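Local coordinates for putative lipoprotein (Pectobacterium atrosepticum SCRI1043, PDB 3BDU) that is of unknown function but is probably a membrane-attached lipoprotein carrying a small all-beta DUF903 domain of the SH3 clan, at residues 32-35 / 36-40. Sequence-based numbering, arbitrary orientation.
Sequences YTDA and YGQQQ
Asp34 and Gln38 close a tight hairpin turn at the surface of the chain, where strand 30-33 reverses into strand 39-42. The Asp34 carboxylate reinforces the turn: Asp34 OD1 accepts from Tyr36 N at 2.8 Å, and Gln38 N reaches Asp34 OD1 at 2.9 Å from the opposite face of its plane. A chi1 of 59°, with CG lodged between backbone N and carbonyl carbon, folds the acid back over the turn to meet both. The Tyr36 bond makes this an Asx turn laid over a type I beta turn from Asp34 to Gly37, whose own bond runs from Gly37 N to Asp34 O (3.0 Å). Gly37, last in the turn, has positive phi (79°), and with Asp34 N bonded to Gln38 O the loop is a 3:5 hairpin with a G1 beta bulge. Further along, Tyr32 and Gln40 form an antiparallel hydrogen-bonded pair, and CB of Gln40 sits over one face of the Tyr32 ring, 3.8 Å from its centroid, in a CH-pi contact. Tyr32 is buried, its side chain also touching Ile15 and Ala17 of strand 14-18. A water bonds Thr33 OG1 and, weakly, Gln39 NE2. Gln40 also pairs with a strand of a second subunit, continuing the sheet.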
ATOM      1  N   TYR A  32     -11.759   0.222 -18.186  1.00 16.28           N
ATOM      2  CA  TYR A  32     -12.757  -0.593 -18.882  1.00 17.10           C
ATOM      3  C   TYR A  32     -13.632   0.257 -19.790  1.00 17.63           C
ATOM      4  O   TYR A  32     -13.531   1.479 -19.798  1.00 17.88           O
ATOM      5  CB  TYR A  32     -13.668  -1.328 -17.879  1.00 15.86           C
ATOM      6  CG  TYR A  32     -14.548  -0.426 -17.033  1.00 19.82           C
ATOM      7  CD1 TYR A  32     -14.028   0.265 -15.940  1.00 18.85           C
ATOM      8  CD2 TYR A  32     -15.900  -0.251 -17.336  1.00 20.57           C
ATOM      9  CE1 TYR A  32     -14.824   1.109 -15.168  1.00 17.48           C
ATOM     10  CE2 TYR A  32     -16.709   0.599 -16.570  1.00 18.38           C
ATOM     11  CZ  TYR A  32     -16.162   1.276 -15.487  1.00 20.51           C
ATOM     12  OH  TYR A  32     -16.939   2.130 -14.736  1.00 18.40           O
ATOM     13  N   THR A  33     -14.497  -0.409 -20.550  1.00 18.76           N
ATOM     14  CA  THR A  33     -15.435   0.263 -21.443  1.00 20.06           C
ATOM     15  C   THR A  33     -16.822  -0.131 -20.947  1.00 20.27           C
ATOM     16  O   THR A  33     -17.093  -1.314 -20.746  1.00 17.88           O
ATOM     17  CB  THR A  33     -15.271  -0.223 -22.898  1.00 22.52           C
ATOM     18  OG1 THR A  33     -13.908  -0.058 -23.306  1.00 22.89           O
ATOM     19  CG2 THR A  33     -16.170   0.582 -23.836  1.00 22.43           C
ATOM     20  N   ASP A  34     -17.691   0.851 -20.724  1.00 21.76           N
ATOM     21  CA  ASP A  34     -19.027   0.548 -20.239  1.00 24.02           C
ATOM     22  C   ASP A  34     -19.968   0.150 -21.366  1.00 26.50           C
ATOM     23  O   ASP A  34     -19.585   0.151 -22.539  1.00 25.47           O
ATOM     24  CB  ASP A  34     -19.620   1.727 -19.454  1.00 26.95           C
ATOM     25  CG  ASP A  34     -19.706   3.002 -20.272  1.00 27.92           C
ATOM     26  OD1 ASP A  34     -19.986   2.929 -21.489  1.00 27.95           O
ATOM     27  OD2 ASP A  34     -19.508   4.087 -19.684  1.00 30.39           O
ATOM     28  N   ALA A  35     -21.200  -0.189 -20.996  1.00 28.01           N
ATOM     29  CA  ALA A  35     -22.215  -0.617 -21.954  1.00 30.95           C
ATOM     30  C   ALA A  35     -22.538   0.422 -23.018  1.00 32.02           C
ATOM     31  O   ALA A  35     -23.199   0.115 -24.008  1.00 33.13           O
ATOM     32  CB  ALA A  35     -23.495  -1.013 -21.211  1.00 31.75           C
ATOM     33  N   TYR A  36     -22.078   1.651 -22.814  1.00 32.83           N
ATOM     34  CA  TYR A  36     -22.345   2.720 -23.770  1.00 33.32           C
ATOM     35  C   TYR A  36     -21.139   3.071 -24.630  1.00 31.42           C
ATOM     36  O   TYR A  36     -21.147   4.072 -25.346  1.00 31.37           O
ATOM     37  CB  TYR A  36     -22.834   3.960 -23.026  1.00 37.07           C
ATOM     38  CG  TYR A  36     -24.192   3.781 -22.395  1.00 41.93           C
ATOM     39  CD1 TYR A  36     -25.334   3.655 -23.185  1.00 44.34           C
ATOM     40  CD2 TYR A  36     -24.342   3.744 -21.012  1.00 44.39           C
ATOM     41  CE1 TYR A  36     -26.596   3.501 -22.612  1.00 46.61           C
ATOM     42  CE2 TYR A  36     -25.603   3.590 -20.425  1.00 47.25           C
ATOM     43  CZ  TYR A  36     -26.725   3.471 -21.235  1.00 47.26           C
ATOM     44  OH  TYR A  36     -27.972   3.331 -20.671  1.00 49.77           O
ATOM     45  N   GLY A  37     -20.101   2.247 -24.551  1.00 29.17           N
ATOM     46  CA  GLY A  37     -18.908   2.482 -25.342  1.00 27.55           C
ATOM     47  C   GLY A  37     -17.981   3.545 -24.785  1.00 27.15           C
ATOM     48  O   GLY A  37     -16.999   3.913 -25.427  1.00 25.93           O
ATOM     49  N   GLN A  38     -18.276   4.041 -23.591  1.00 26.19           N
ATOM     50  CA  GLN A  38     -17.429   5.064 -22.989  1.00 25.49           C
ATOM     51  C   GLN A  38     -16.305   4.433 -22.173  1.00 23.74           C
ATOM     52  O   GLN A  38     -16.532   3.490 -21.414  1.00 23.05           O
ATOM     53  CB  GLN A  38     -18.253   5.982 -22.083  1.00 28.87           C
ATOM     54  CG  GLN A  38     -17.473   7.195 -21.587  1.00 32.88           C
ATOM     55  CD  GLN A  38     -18.350   8.224 -20.900  1.00 36.78           C
ATOM     56  OE1 GLN A  38     -17.911   9.341 -20.618  1.00 39.11           O
ATOM     57  NE2 GLN A  38     -19.595   7.855 -20.623  1.00 38.57           N
ATOM     58  N   GLN A  39     -15.095   4.956 -22.345  1.00 21.86           N
ATOM     59  CA  GLN A  39     -13.938   4.459 -21.616  1.00 23.07           C
ATOM     60  C   GLN A  39     -13.959   5.059 -20.218  1.00 21.29           C
ATOM     61  O   GLN A  39     -14.063   6.276 -20.056  1.00 21.10           O
ATOM     62  CB  GLN A  39     -12.645   4.844 -22.336  1.00 25.29           C
ATOM     63  CG  GLN A  39     -12.471   4.150 -23.680  1.00 30.85           C
ATOM     64  CD  GLN A  39     -11.083   4.345 -24.265  1.00 35.75           C
ATOM     65  OE1 GLN A  39     -10.756   5.412 -24.784  1.00 39.33           O
ATOM     66  NE2 GLN A  39     -10.249   3.310 -24.164  1.00 37.86           N
ATOM     67  N   GLN A  40     -13.862   4.191 -19.218  1.00 19.52           N
ATOM     68  CA  GLN A  40     -13.900   4.595 -17.815  1.00 19.29           C
ATOM     69  C   GLN A  40     -12.723   4.000 -17.050  1.00 18.63           C
ATOM     70  O   GLN A  40     -12.130   3.011 -17.480  1.00 15.86           O
ATOM     71  CB  GLN A  40     -15.192   4.083 -17.169  1.00 21.42           C
ATOM     72  CG  GLN A  40     -16.454   4.372 -17.961  1.00 26.34           C
ATOM     73  CD  GLN A  40     -17.110   5.669 -17.556  1.00 28.69           C
ATOM     74  OE1 GLN A  40     -18.058   6.126 -18.193  1.00 33.27           O
ATOM     75  NE2 GLN A  40     -16.618   6.267 -16.481  1.00 30.70           N
TER
HETATM   76  O   HOH W   1     -11.528   1.035 -22.002  1.00 35.10           O